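Local coordinates for protein KLLA0E08119p (Kluyveromyces lactis, PDB 3VA7) that probably carries out the ATP- and biotin-dependent carboxylation of urea to urea-1-carboxylate, this chain being the urea carboxylase part of a longer enzyme that also hydrolyses that product, at residues Q240-G245 with L342-N347; A320-E325 with D336-M341; D662-V667 with N688-V693; I683-N688 with I705-K710. All coordinates share one frame; numbering follows the deposited sequence.

Contact 1 (Q240-G245 with L342-N347); sequences QMMGDG and LRIAAN
Ile344, on the last turn of helix 337-345, packs against Met242, Gly243 and Asp244 of strand 235-244, and all the close contacts run through its two branches. One branch ends in CD1, which lies 3.5 Å from CG of Met242. With CG1 anti to the carbonyl carbon (chi1 -72°), the other branch, CG2, falls anti to the backbone N and reaches the strand backbone, where Ile344 CG2 is 3.8 Å from CA of Asp244. The same methyl, Ile344 CG2, rests 3.5 Å from the carbonyl O of Gly243, so the isoleucine straddles main chain as well as side chain. Cutting Ile344 back to alanine removes both branches, which is likely to open a gap over Gly243 and leave CG of Met242 without its apolar partner.

The polar link is made by water. A single molecule donates to Ile344 O (2.7 Å) and to Asp244 O (3.2 Å), tying the last turn of the helix to the end of the strand. The Asp244 carboxylate is engaged elsewhere: OD1 accepts from Phe246 N and Lys248 N in the turn that leads into strand 249-261. On the helix side, Asn347, at positive phi, is the C-prime residue of a Schellman motif: Asp348 N bonds Arg343 O and Asn347 N bonds Ile344 O.

Strand 235-244 lies between strands 249-261 and 299-307 in an antiparallel sheet, and helix 337-345 packs on this sheet, where Met242 also touches Ile250 and Ala299.

Contact 2 (A320-E325 with D336-M341); sequences ARLQVE and DLVEWM
Leu322 is the residue through which the loop 320-325 meets helix 337-345, touching Leu337, Val338 and Met341 together. The loop begins at Ala320, whose carbonyl binds a glycerol that is probably from the crystallisation liquor. Arg321 turns away from the helix and folds back on its own chain: NH1 donates to Leu322 O at 3.0 Å, with the acceptor almost in the guanidinium plane, while NE forms a salt bridge with Glu116. The next side chain, Leu322, points toward the helix, with CG anti to the backbone N (chi1 -168°). Its CD1 meets two residues, lying 4.2 Å from CB of Leu337 and close to SD of Met341 as well. Leu322 CD2 lies 4.1 Å from CG2 of Val338, a side chain that the leucine crosses at about a right angle. Nearer the backbone, CB of Leu322 lies 4.0 Å from the sulphur, SD of Met341. Beyond it the chain turns to other partners: Gln323 OE1 bonds Thr301, Val324 rests on Tyr111, and Glu325 pairs with Lys265 and Arg367.

The helix so touched is capped by Asp336, whose OD2 accepts from Glu339 N at 3.1 Å, approached from above the carboxylate plane. Arg45 and Arg52 hold the same carboxylate, which ties the cap to helix 40-53.

The loop follows strand 312-319 in the ATP-binding domain of the biotin carboxylase part, and its ARLQVE sequence is consistent with the ATP-grasp fold, in which the corresponding loop of related carboxylases borders the active site.

Contact 3 (D662-V667 with N688-V693); sequences DWKIGV and NDKWKV
Asp662 and Lys690 meet across one face of the curled mixed sheet of the carboxyltransferase domain, where strands 662-669 and 691-698 both pair with strand 778-783, which lies between them. The two backbones are far apart, 9.1 Å between CA of Asp662 and CA of Lys690, so side chains must span the intervening strand. Lys690 does so with a chain bent at chi2 and chi3. It crosses the aspartate at about a right angle, and its CD passes 3.6 Å from Asp662 OD1 before NZ arrives.

Only one carboxylate oxygen takes part in the salt bridge: Lys690 NZ donates to Asp662 OD1 at 2.8 Å, while Asp662 OD2 stays 4.0 Å from Lys690 NZ. The ammonium comes in from above the carboxylate, 42° out of its plane. OD1 has a second partner in Thr778 OG1, so it is gripped from the middle strand as well as from the lysine. Were Asp662 an alanine, the Lys690 ammonium would probably lose its countercharge here, and Thr778 its acceptor.

Lys664 approaches from the same strand as the aspartate. It is bent at chi2 (-54°) and runs obliquely to Lys690, so that two positive ends are brought together. The repulsion is probably eased by the nearby carboxylate, and Lys664 NZ is itself bonded to Gln780 OE1, again on the middle strand. The two ammonium nitrogens, Lys664 NZ and Lys690 NZ, stand 4.0 Å apart.

Contact 4 (I683-N688 with I705-K710); sequences IEQFFN and IGPKPK
Gln685 reaches from helix 680-688 to Pro707 and Lys710 in the loop that follows strand 701-705, a helix-to-loop contact at the surface of the carboxyltransferase domain. The loop is extended: Pro707, Lys708 and Pro709 have backbone angles like those of a polyproline II segment. The glutamine leaves the helix at CB, pointed toward this segment. CG stands anti to the carbonyl carbon (chi1 -47°), and the extended chain beyond it carries the amide out to the loop. CD of Gln685 comes within 4.1 Å of Lys710 NZ. The amide lies between two residues, although the modelled orientation is probably turned over, so that the identities of O and N are uncertain. The atom built as OE1 of Gln685 lies 3.6 Å from CB of Pro707, a residue whose side chain slides past the glutamine in the opposite direction. The atom built as Gln685 NE2 lies 2.9 Å from Lys710 NZ.

Lys710 crosses the glutamine at about a right angle, and bends at chi3 and chi4 bring its amine to the amide. Lys708, two residues earlier, starts away from the helix and forms a salt bridge with Glu1148. On the buried side of the helix, Phe686 packs against Phe781. A further tie between helix and loop comes from the preceding turn, where Tyr682 OH is hydrogen-bonded to Pro707 O.

Contacts 1 and 2 are buried and share helix 337-345, which is packed against a sheet strand in one and against a loop in the other; contact 2 is nested inside the chain loop closed by contact 1, and Met242 touches Trp340 between them. Their chemistry is largely apolar, with one water bridge at the strand end. Contacts 3 and 4 lie at the surface of the carboxyltransferase domain, where lysines meet a carboxylate or an amide. They share Asn688 and interlock along the chain, with Trp691 packing on Pro707. The two pairs sit on opposite sides of the chain's centre, the centres of contacts 1 and 3 being about 82 Å apart.

Contact 1 (Q240-G245 with L342-N347)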
loop_
_atom_site.group_PDB
_atom_site.type_symbol
_atom_site.label_atom_id
_atom_site.label_comp_id
_atom_site.label_asym_id
_atom_site.label_seq_id
_atom_site.Cartn_x
_atom_site.Cartn_y
_atom_site.Cartn_z
ATOM N N GLN A 240 -21.707 23.012 30.769
ATOM C CA GLN A 240 -22.605 22.655 29.683
ATOM C C GLN A 240 -24.004 22.989 30.131
ATOM O O GLN A 240 -24.481 22.467 31.156
ATOM C CB GLN A 240 -22.524 21.158 29.395
ATOM C CG GLN A 240 -23.601 20.658 28.487
ATOM C CD GLN A 240 -23.364 21.065 27.050
ATOM O OE1 GLN A 240 -22.360 20.686 26.435
ATOM N NE2 GLN A 240 -24.259 21.870 26.521
ATOM N N MET A 241 -24.681 23.832 29.362
ATOM C CA MET A 241 -25.996 24.259 29.748
ATOM C C MET A 241 -27.012 23.964 28.656
ATOM O O MET A 241 -26.683 23.899 27.466
ATOM C CB MET A 241 -25.934 25.729 30.198
ATOM C CG MET A 241 -27.150 26.585 29.951
ATOM S SD MET A 241 -26.804 27.759 28.631
ATOM C CE MET A 241 -28.324 27.462 27.732
ATOM N N MET A 242 -28.248 23.758 29.068
ATOM C CA MET A 242 -29.353 23.598 28.145
ATOM C C MET A 242 -30.412 24.703 28.418
ATOM O O MET A 242 -30.717 25.029 29.581
ATOM C CB MET A 242 -29.913 22.196 28.344
ATOM C CG MET A 242 -30.378 21.412 27.080
ATOM S SD MET A 242 -29.317 21.108 25.621
ATOM C CE MET A 242 -27.750 20.809 26.403
ATOM N N GLY A 243 -30.922 25.320 27.352
ATOM C CA GLY A 243 -31.974 26.329 27.472
ATOM C C GLY A 243 -33.182 25.966 26.627
ATOM O O GLY A 243 -33.038 25.358 25.561
ATOM N N ASP A 244 -34.382 26.327 27.066
ATOM C CA ASP A 244 -35.547 25.871 26.317
ATOM C C ASP A 244 -36.073 26.926 25.362
ATOM O O ASP A 244 -37.067 26.710 24.625
ATOM C CB ASP A 244 -36.623 25.407 27.254
ATOM C CG ASP A 244 -37.311 26.553 27.948
ATOM O OD1 ASP A 244 -36.915 27.722 27.773
ATOM O OD2 ASP A 244 -38.257 26.274 28.681
ATOM N N GLY A 245 -35.405 28.067 25.348
ATOM C CA GLY A 245 -35.771 29.112 24.418
ATOM C C GLY A 245 -36.898 29.975 24.957
ATOM O O GLY A 245 -37.445 30.813 24.229
ATOM N N LEU A 342 -32.755 18.300 19.838
ATOM C CA LEU A 342 -33.795 18.131 18.853
ATOM C C LEU A 342 -35.175 18.402 19.483
ATOM O O LEU A 342 -36.013 19.094 18.888
ATOM C CB LEU A 342 -33.721 16.735 18.218
ATOM C CG LEU A 342 -32.532 16.535 17.273
ATOM C CD1 LEU A 342 -32.247 15.026 16.983
ATOM C CD2 LEU A 342 -32.706 17.294 15.985
ATOM N N ARG A 343 -35.388 17.870 20.682
ATOM C CA ARG A 343 -36.673 17.908 21.293
ATOM C C ARG A 343 -36.972 19.343 21.673
ATOM O O ARG A 343 -38.115 19.803 21.483
ATOM C CB ARG A 343 -36.733 17.018 22.523
ATOM C CG ARG A 343 -36.740 15.490 22.270
ATOM C CD ARG A 343 -37.146 14.751 23.564
ATOM N NE ARG A 343 -38.205 15.521 24.246
ATOM C CZ ARG A 343 -38.753 15.255 25.446
ATOM N NH1 ARG A 343 -38.374 14.190 26.179
ATOM N NH2 ARG A 343 -39.692 16.087 25.923
ATOM N N ILE A 344 -35.948 20.062 22.156
ATOM C CA ILE A 344 -36.131 21.441 22.554
ATOM C C ILE A 344 -36.456 22.304 21.351
ATOM O O ILE A 344 -37.300 23.188 21.442
ATOM C CB ILE A 344 -34.879 22.038 23.257
ATOM C CG1 ILE A 344 -34.724 21.439 24.650
ATOM C CG2 ILE A 344 -34.944 23.597 23.276
ATOM C CD1 ILE A 344 -33.382 21.693 25.238
ATOM N N ALA A 345 -35.758 22.051 20.248
ATOM C CA ALA A 345 -35.865 22.865 19.045
ATOM C C ALA A 345 -37.224 22.735 18.417
ATOM O O ALA A 345 -37.564 23.578 17.559
ATOM C CB ALA A 345 -34.825 22.496 18.027
ATOM N N ALA A 346 -37.974 21.695 18.808
ATOM C CA ALA A 346 -39.278 21.437 18.240
ATOM C C ALA A 346 -40.380 21.719 19.293
ATOM O O ALA A 346 -41.545 21.307 19.135
ATOM C CB ALA A 346 -39.339 20.036 17.754
ATOM N N ASN A 347 -39.975 22.417 20.367
ATOM C CA ASN A 347 -40.850 22.921 21.453
ATOM C C ASN A 347 -41.519 21.822 22.197
ATOM O O ASN A 347 -42.636 21.949 22.628
ATOM C CB ASN A 347 -41.932 23.932 20.981
ATOM C CG ASN A 347 -41.360 25.166 20.269
ATOM O OD1 ASN A 347 -40.213 25.599 20.457
ATOM N ND2 ASN A 347 -42.190 25.743 19.441
HETATM O O HOH W 1 -38.640 24.129 23.573
#

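Contact 2 (A320-E325 with D336-M341)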
loop_
_atom_site.group_PDB
_atom_site.type_symbol
_atom_site.label_atom_id
_atom_site.label_comp_id
_atom_site.label_asym_id
_atom_site.label_seq_id
_atom_site.Cartn_x
_atom_site.Cartn_y
_atom_site.Cartn_z
ATOM N N ALA A 320 -22.113 29.326 21.531
ATOM C CA ALA A 320 -23.540 29.307 21.267
ATOM C C ALA A 320 -23.885 28.105 20.378
ATOM O O ALA A 320 -24.469 28.250 19.302
ATOM C CB ALA A 320 -23.964 30.640 20.614
ATOM N N ARG A 321 -23.520 26.911 20.850
ATOM C CA ARG A 321 -23.569 25.706 20.047
ATOM C C ARG A 321 -23.210 24.529 20.874
ATOM O O ARG A 321 -22.736 24.683 21.969
ATOM C CB ARG A 321 -22.543 25.811 18.933
ATOM C CG ARG A 321 -21.116 26.140 19.398
ATOM C CD ARG A 321 -20.160 26.044 18.174
ATOM N NE ARG A 321 -18.792 26.492 18.467
ATOM C CZ ARG A 321 -17.923 25.789 19.193
ATOM N NH1 ARG A 321 -18.285 24.616 19.739
ATOM N NH2 ARG A 321 -16.691 26.257 19.390
ATOM N N LEU A 322 -23.385 23.336 20.341
ATOM C CA LEU A 322 -22.819 22.159 20.974
ATOM C C LEU A 322 -21.295 22.192 20.825
ATOM O O LEU A 322 -20.761 22.868 19.955
ATOM C CB LEU A 322 -23.386 20.898 20.329
ATOM C CG LEU A 322 -23.138 19.555 21.011
ATOM C CD1 LEU A 322 -23.926 19.353 22.314
ATOM C CD2 LEU A 322 -23.441 18.438 20.031
ATOM N N GLN A 323 -20.587 21.462 21.662
ATOM C CA GLN A 323 -19.118 21.449 21.595
ATOM C C GLN A 323 -18.518 20.059 21.353
ATOM O O GLN A 323 -19.134 19.028 21.760
ATOM C CB GLN A 323 -18.533 21.988 22.896
ATOM C CG GLN A 323 -18.504 23.496 23.046
ATOM C CD GLN A 323 -17.928 23.852 24.385
ATOM O OE1 GLN A 323 -18.473 23.454 25.393
ATOM N NE2 GLN A 323 -16.811 24.533 24.412
ATOM N N VAL A 324 -17.333 20.033 20.712
ATOM C CA VAL A 324 -16.604 18.798 20.450
ATOM C C VAL A 324 -16.543 17.858 21.685
ATOM O O VAL A 324 -16.929 16.704 21.589
ATOM C CB VAL A 324 -15.183 19.027 19.835
ATOM C CG1 VAL A 324 -14.481 17.648 19.549
ATOM C CG2 VAL A 324 -15.215 19.926 18.521
ATOM N N GLU A 325 -16.182 18.375 22.858
ATOM C CA GLU A 325 -16.063 17.544 24.080
ATOM C C GLU A 325 -17.338 17.078 24.741
ATOM O O GLU A 325 -17.256 16.475 25.835
ATOM C CB GLU A 325 -15.190 18.212 25.171
ATOM C CG GLU A 325 -15.631 19.586 25.575
ATOM C CD GLU A 325 -15.026 20.714 24.721
ATOM O OE1 GLU A 325 -14.784 20.519 23.513
ATOM O OE2 GLU A 325 -14.770 21.813 25.275
ATOM N N ASP A 336 -28.480 11.944 26.138
ATOM C CA ASP A 336 -28.072 12.151 24.793
ATOM C C ASP A 336 -28.409 13.638 24.508
ATOM O O ASP A 336 -29.579 13.999 24.281
ATOM C CB ASP A 336 -28.805 11.168 23.884
ATOM C CG ASP A 336 -28.531 11.394 22.398
ATOM O OD1 ASP A 336 -28.855 10.460 21.618
ATOM O OD2 ASP A 336 -28.028 12.494 21.988
ATOM N N LEU A 337 -27.365 14.476 24.509
ATOM C CA LEU A 337 -27.498 15.924 24.281
ATOM C C LEU A 337 -28.096 16.328 22.913
ATOM O O LEU A 337 -28.969 17.177 22.859
ATOM C CB LEU A 337 -26.155 16.599 24.508
ATOM C CG LEU A 337 -25.657 16.499 25.957
ATOM C CD1 LEU A 337 -24.367 17.299 25.984
ATOM C CD2 LEU A 337 -26.711 17.023 27.068
ATOM N N VAL A 338 -27.659 15.714 21.821
ATOM C CA VAL A 338 -28.342 15.863 20.517
ATOM C C VAL A 338 -29.833 15.569 20.621
ATOM O O VAL A 338 -30.628 16.267 20.031
ATOM C CB VAL A 338 -27.650 15.053 19.364
ATOM C CG1 VAL A 338 -28.532 14.938 18.075
ATOM C CG2 VAL A 338 -26.275 15.638 19.038
ATOM N N GLU A 339 -30.229 14.537 21.356
ATOM C CA GLU A 339 -31.670 14.199 21.446
ATOM C C GLU A 339 -32.406 15.392 22.074
ATOM O O GLU A 339 -33.389 15.885 21.514
ATOM C CB GLU A 339 -31.915 12.963 22.315
ATOM C CG GLU A 339 -33.420 12.638 22.470
ATOM C CD GLU A 339 -33.715 11.422 23.344
ATOM O OE1 GLU A 339 -34.909 11.185 23.651
ATOM O OE2 GLU A 339 -32.769 10.729 23.745
ATOM N N TRP A 340 -31.902 15.834 23.237
ATOM C CA TRP A 340 -32.369 17.025 23.906
ATOM C C TRP A 340 -32.455 18.226 22.975
ATOM O O TRP A 340 -33.497 18.829 22.858
ATOM C CB TRP A 340 -31.477 17.320 25.081
ATOM C CG TRP A 340 -31.887 16.624 26.302
ATOM C CD1 TRP A 340 -32.089 15.258 26.472
ATOM C CD2 TRP A 340 -32.190 17.233 27.564
ATOM N NE1 TRP A 340 -32.514 14.994 27.771
ATOM C CE2 TRP A 340 -32.565 16.179 28.465
ATOM C CE3 TRP A 340 -32.189 18.566 28.031
ATOM C CZ2 TRP A 340 -32.917 16.433 29.801
ATOM C CZ3 TRP A 340 -32.510 18.819 29.344
ATOM C CH2 TRP A 340 -32.884 17.766 30.217
ATOM N N MET A 341 -31.380 18.565 22.299
ATOM C CA MET A 341 -31.416 19.659 21.361
ATOM C C MET A 341 -32.607 19.481 20.408
ATOM O O MET A 341 -33.407 20.405 20.202
ATOM C CB MET A 341 -30.125 19.718 20.551
ATOM C CG MET A 341 -28.846 20.118 21.347
ATOM S SD MET A 341 -27.365 20.147 20.308
ATOM C CE MET A 341 -27.748 21.290 19.002
#

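Contact 3 (D662-V667 with N688-V693)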
loop_
_atom_site.group_PDB
_atom_site.type_symbol
_atom_site.label_atom_id
_atom_site.label_comp_id
_atom_site.label_asym_id
_atom_site.label_seq_id
_atom_site.Cartn_x
_atom_site.Cartn_y
_atom_site.Cartn_z
ATOM N N ASP A 662 33.022 -7.861 -10.863
ATOM C CA ASP A 662 33.000 -9.110 -11.598
ATOM C C ASP A 662 32.754 -10.256 -10.629
ATOM O O ASP A 662 33.344 -10.287 -9.536
ATOM C CB ASP A 662 34.276 -9.277 -12.416
ATOM C CG ASP A 662 34.448 -10.673 -12.925
ATOM O OD1 ASP A 662 33.877 -11.036 -14.016
ATOM O OD2 ASP A 662 35.144 -11.416 -12.185
ATOM N N TRP A 663 31.871 -11.179 -11.022
ATOM C CA TRP A 663 31.312 -12.100 -10.041
ATOM C C TRP A 663 31.040 -13.432 -10.631
ATOM O O TRP A 663 30.641 -13.511 -11.802
ATOM C CB TRP A 663 29.944 -11.608 -9.626
ATOM C CG TRP A 663 29.801 -10.273 -9.036
ATOM C CD1 TRP A 663 29.709 -9.077 -9.698
ATOM C CD2 TRP A 663 29.628 -9.999 -7.643
ATOM N NE1 TRP A 663 29.523 -8.041 -8.761
ATOM C CE2 TRP A 663 29.460 -8.592 -7.503
ATOM C CE3 TRP A 663 29.570 -10.805 -6.501
ATOM C CZ2 TRP A 663 29.227 -7.991 -6.278
ATOM C CZ3 TRP A 663 29.365 -10.198 -5.255
ATOM C CH2 TRP A 663 29.188 -8.806 -5.153
ATOM N N LYS A 664 31.210 -14.487 -9.823
ATOM C CA LYS A 664 30.770 -15.836 -10.269
ATOM C C LYS A 664 29.557 -16.135 -9.453
ATOM O O LYS A 664 29.561 -15.921 -8.224
ATOM C CB LYS A 664 31.808 -16.935 -10.045
ATOM C CG LYS A 664 33.166 -16.742 -10.750
ATOM C CD LYS A 664 33.043 -16.508 -12.217
ATOM C CE LYS A 664 34.315 -15.868 -12.775
ATOM N NZ LYS A 664 34.296 -15.816 -14.263
ATOM N N ILE A 665 28.507 -16.602 -10.128
ATOM C CA ILE A 665 27.230 -16.780 -9.476
ATOM C C ILE A 665 26.698 -18.174 -9.693
ATOM O O ILE A 665 26.407 -18.559 -10.836
ATOM C CB ILE A 665 26.251 -15.662 -9.917
ATOM C CG1 ILE A 665 26.844 -14.299 -9.505
ATOM C CG2 ILE A 665 24.841 -15.876 -9.319
ATOM C CD1 ILE A 665 25.887 -13.188 -9.442
ATOM N N GLY A 666 26.578 -18.940 -8.607
ATOM C CA GLY A 666 26.186 -20.360 -8.701
ATOM C C GLY A 666 24.710 -20.531 -9.003
ATOM O O GLY A 666 23.863 -19.822 -8.431
ATOM N N VAL A 667 24.369 -21.454 -9.890
ATOM C CA VAL A 667 22.980 -21.683 -10.224
ATOM C C VAL A 667 22.756 -23.180 -10.355
ATOM O O VAL A 667 23.705 -23.919 -10.592
ATOM C CB VAL A 667 22.599 -21.084 -11.615
ATOM C CG1 VAL A 667 22.832 -19.554 -11.699
ATOM C CG2 VAL A 667 23.295 -21.835 -12.755
ATOM N N ASN A 688 29.542 -20.322 -20.605
ATOM C CA ASN A 688 30.900 -19.928 -20.970
ATOM C C ASN A 688 31.099 -18.413 -20.946
ATOM O O ASN A 688 32.075 -17.953 -20.357
ATOM C CB ASN A 688 31.329 -20.489 -22.329
ATOM C CG ASN A 688 31.460 -22.033 -22.352
ATOM O OD1 ASN A 688 31.408 -22.729 -21.307
ATOM N ND2 ASN A 688 31.628 -22.577 -23.572
ATOM N N ASP A 689 30.204 -17.646 -21.583
ATOM C CA ASP A 689 30.327 -16.165 -21.614
ATOM C C ASP A 689 29.934 -15.409 -20.334
ATOM O O ASP A 689 29.268 -15.965 -19.447
ATOM C CB ASP A 689 29.602 -15.559 -22.811
ATOM C CG ASP A 689 30.032 -16.194 -24.107
ATOM O OD1 ASP A 689 29.362 -15.945 -25.144
ATOM O OD2 ASP A 689 31.014 -16.994 -24.075
ATOM N N LYS A 690 30.404 -14.163 -20.250
ATOM C CA LYS A 690 30.075 -13.292 -19.160
ATOM C C LYS A 690 28.900 -12.456 -19.564
ATOM O O LYS A 690 28.668 -12.220 -20.745
ATOM C CB LYS A 690 31.252 -12.398 -18.780
ATOM C CG LYS A 690 32.420 -13.193 -18.348
ATOM C CD LYS A 690 33.083 -12.651 -17.142
ATOM C CE LYS A 690 34.610 -12.898 -17.241
ATOM N NZ LYS A 690 35.353 -12.354 -16.039
ATOM N N TRP A 691 28.148 -12.036 -18.560
ATOM C CA TRP A 691 26.943 -11.246 -18.742
ATOM C C TRP A 691 27.183 -9.911 -18.073
ATOM O O TRP A 691 27.740 -9.866 -16.968
ATOM C CB TRP A 691 25.761 -11.933 -18.051
ATOM C CG TRP A 691 25.306 -13.171 -18.772
ATOM C CD1 TRP A 691 25.694 -14.492 -18.528
ATOM C CD2 TRP A 691 24.399 -13.215 -19.870
ATOM N NE1 TRP A 691 25.061 -15.326 -19.412
ATOM C CE2 TRP A 691 24.268 -14.578 -20.249
ATOM C CE3 TRP A 691 23.680 -12.242 -20.562
ATOM C CZ2 TRP A 691 23.446 -14.980 -21.301
ATOM C CZ3 TRP A 691 22.880 -12.630 -21.623
ATOM C CH2 TRP A 691 22.760 -13.991 -21.982
ATOM N N LYS A 692 26.737 -8.839 -18.738
ATOM C CA LYS A 692 26.872 -7.493 -18.217
ATOM C C LYS A 692 25.528 -7.023 -17.628
ATOM O O LYS A 692 24.486 -7.187 -18.266
ATOM C CB LYS A 692 27.318 -6.601 -19.366
ATOM C CG LYS A 692 27.947 -5.258 -19.014
ATOM C CD LYS A 692 28.837 -4.836 -20.209
ATOM C CE LYS A 692 29.950 -3.808 -19.857
ATOM N NZ LYS A 692 30.780 -4.047 -18.603
ATOM N N VAL A 693 25.554 -6.447 -16.439
ATOM C CA VAL A 693 24.369 -5.917 -15.803
ATOM C C VAL A 693 23.860 -4.594 -16.435
ATOM O O VAL A 693 24.606 -3.593 -16.523
ATOM C CB VAL A 693 24.655 -5.651 -14.321
ATOM C CG1 VAL A 693 23.388 -5.098 -13.602
ATOM C CG2 VAL A 693 25.140 -6.895 -13.668
#

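Contact 4 (I683-N688 with I705-K710)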
loop_
_atom_site.group_PDB
_atom_site.type_symbol
_atom_site.label_atom_id
_atom_site.label_comp_id
_atom_site.label_asym_id
_atom_site.label_seq_id
_atom_site.Cartn_x
_atom_site.Cartn_y
_atom_site.Cartn_z
ATOM N N ILE A 683 23.320 -23.107 -24.846
ATOM C CA ILE A 683 23.523 -23.548 -23.452
ATOM C C ILE A 683 24.997 -23.477 -22.987
ATOM O O ILE A 683 25.304 -22.981 -21.879
ATOM C CB ILE A 683 23.001 -24.977 -23.217
ATOM C CG1 ILE A 683 21.558 -25.111 -23.744
ATOM C CG2 ILE A 683 23.152 -25.331 -21.753
ATOM C CD1 ILE A 683 20.886 -26.519 -23.506
ATOM N N GLU A 684 25.905 -23.975 -23.823
ATOM C CA GLU A 684 27.333 -23.785 -23.578
ATOM C C GLU A 684 27.658 -22.309 -23.469
ATOM O O GLU A 684 28.201 -21.890 -22.436
ATOM C CB GLU A 684 28.218 -24.393 -24.672
ATOM C CG GLU A 684 27.688 -25.667 -25.302
ATOM C CD GLU A 684 28.750 -26.346 -26.171
ATOM O OE1 GLU A 684 29.902 -25.820 -26.192
ATOM O OE2 GLU A 684 28.435 -27.398 -26.811
ATOM N N GLN A 685 27.330 -21.518 -24.502
ATOM C CA GLN A 685 27.692 -20.098 -24.462
ATOM C C GLN A 685 27.112 -19.451 -23.231
ATOM O O GLN A 685 27.758 -18.566 -22.672
ATOM C CB GLN A 685 27.142 -19.282 -25.614
ATOM C CG GLN A 685 27.275 -19.823 -27.001
ATOM C CD GLN A 685 26.774 -18.797 -27.989
ATOM O OE1 GLN A 685 27.000 -17.584 -27.799
ATOM N NE2 GLN A 685 26.096 -19.257 -29.043
ATOM N N PHE A 686 25.912 -19.887 -22.811
ATOM C CA PHE A 686 25.227 -19.300 -21.659
ATOM C C PHE A 686 26.107 -19.321 -20.441
ATOM O O PHE A 686 26.140 -18.337 -19.703
ATOM C CB PHE A 686 23.876 -19.988 -21.374
ATOM C CG PHE A 686 23.156 -19.469 -20.137
ATOM C CD1 PHE A 686 22.302 -18.357 -20.215
ATOM C CD2 PHE A 686 23.334 -20.077 -18.900
ATOM C CE1 PHE A 686 21.600 -17.851 -19.083
ATOM C CE2 PHE A 686 22.674 -19.593 -17.757
ATOM C CZ PHE A 686 21.776 -18.481 -17.859
ATOM N N PHE A 687 26.794 -20.459 -20.239
ATOM C CA PHE A 687 27.658 -20.701 -19.065
ATOM C C PHE A 687 29.130 -20.331 -19.326
ATOM O O PHE A 687 29.878 -20.057 -18.375
ATOM C CB PHE A 687 27.581 -22.150 -18.621
ATOM C CG PHE A 687 26.237 -22.571 -18.042
ATOM C CD1 PHE A 687 25.973 -22.452 -16.678
ATOM C CD2 PHE A 687 25.272 -23.180 -18.844
ATOM C CE1 PHE A 687 24.748 -22.897 -16.113
ATOM C CE2 PHE A 687 24.032 -23.617 -18.301
ATOM C CZ PHE A 687 23.765 -23.476 -16.937
ATOM N N ASN A 688 29.542 -20.322 -20.605
ATOM C CA ASN A 688 30.900 -19.928 -20.970
ATOM C C ASN A 688 31.099 -18.413 -20.946
ATOM O O ASN A 688 32.075 -17.953 -20.357
ATOM C CB ASN A 688 31.329 -20.489 -22.329
ATOM C CG ASN A 688 31.460 -22.033 -22.352
ATOM O OD1 ASN A 688 31.408 -22.729 -21.307
ATOM N ND2 ASN A 688 31.628 -22.577 -23.572
ATOM N N ILE A 705 23.042 -8.137 -20.123
ATOM C CA ILE A 705 23.430 -7.986 -21.508
ATOM C C ILE A 705 24.444 -9.094 -21.812
ATOM O O ILE A 705 25.436 -9.249 -21.092
ATOM C CB ILE A 705 24.080 -6.584 -21.785
ATOM C CG1 ILE A 705 23.146 -5.432 -21.322
ATOM C CG2 ILE A 705 24.371 -6.437 -23.292
ATOM C CD1 ILE A 705 23.850 -4.143 -20.795
ATOM N N GLY A 706 24.192 -9.856 -22.871
ATOM C CA GLY A 706 25.162 -10.810 -23.360
ATOM C C GLY A 706 24.707 -11.521 -24.614
ATOM O O GLY A 706 23.912 -10.993 -25.405
ATOM N N PRO A 707 25.181 -12.740 -24.810
ATOM C CA PRO A 707 24.978 -13.388 -26.120
ATOM C C PRO A 707 23.524 -13.682 -26.381
ATOM O O PRO A 707 22.799 -14.008 -25.466
ATOM C CB PRO A 707 25.755 -14.698 -25.995
ATOM C CG PRO A 707 25.832 -14.979 -24.445
ATOM C CD PRO A 707 25.660 -13.649 -23.745
ATOM N N LYS A 708 23.121 -13.611 -27.637
ATOM C CA LYS A 708 21.734 -13.759 -28.029
ATOM C C LYS A 708 21.409 -15.212 -28.195
ATOM O O LYS A 708 22.238 -15.942 -28.613
ATOM C CB LYS A 708 21.472 -12.969 -29.323
ATOM C CG LYS A 708 21.762 -11.461 -29.185
ATOM C CD LYS A 708 21.066 -10.782 -27.948
ATOM C CE LYS A 708 21.643 -9.390 -27.633
ATOM N NZ LYS A 708 21.759 -8.491 -28.863
ATOM N N PRO A 709 20.191 -15.647 -27.862
ATOM C CA PRO A 709 19.877 -17.110 -27.910
ATOM C C PRO A 709 19.710 -17.735 -29.277
ATOM O O PRO A 709 19.311 -17.065 -30.237
ATOM C CB PRO A 709 18.539 -17.235 -27.149
ATOM C CG PRO A 709 18.402 -15.952 -26.386
ATOM C CD PRO A 709 19.131 -14.881 -27.187
ATOM N N LYS A 710 19.999 -19.026 -29.352
ATOM C CA LYS A 710 19.684 -19.759 -30.541
ATOM C C LYS A 710 18.629 -20.742 -30.122
ATOM O O LYS A 710 18.835 -21.566 -29.228
ATOM C CB LYS A 710 20.924 -20.452 -31.137
ATOM C CG LYS A 710 22.207 -19.631 -31.129
ATOM C CD LYS A 710 23.368 -20.472 -31.578
ATOM C CE LYS A 710 24.278 -19.688 -32.510
ATOM N NZ LYS A 710 25.239 -18.884 -31.772
#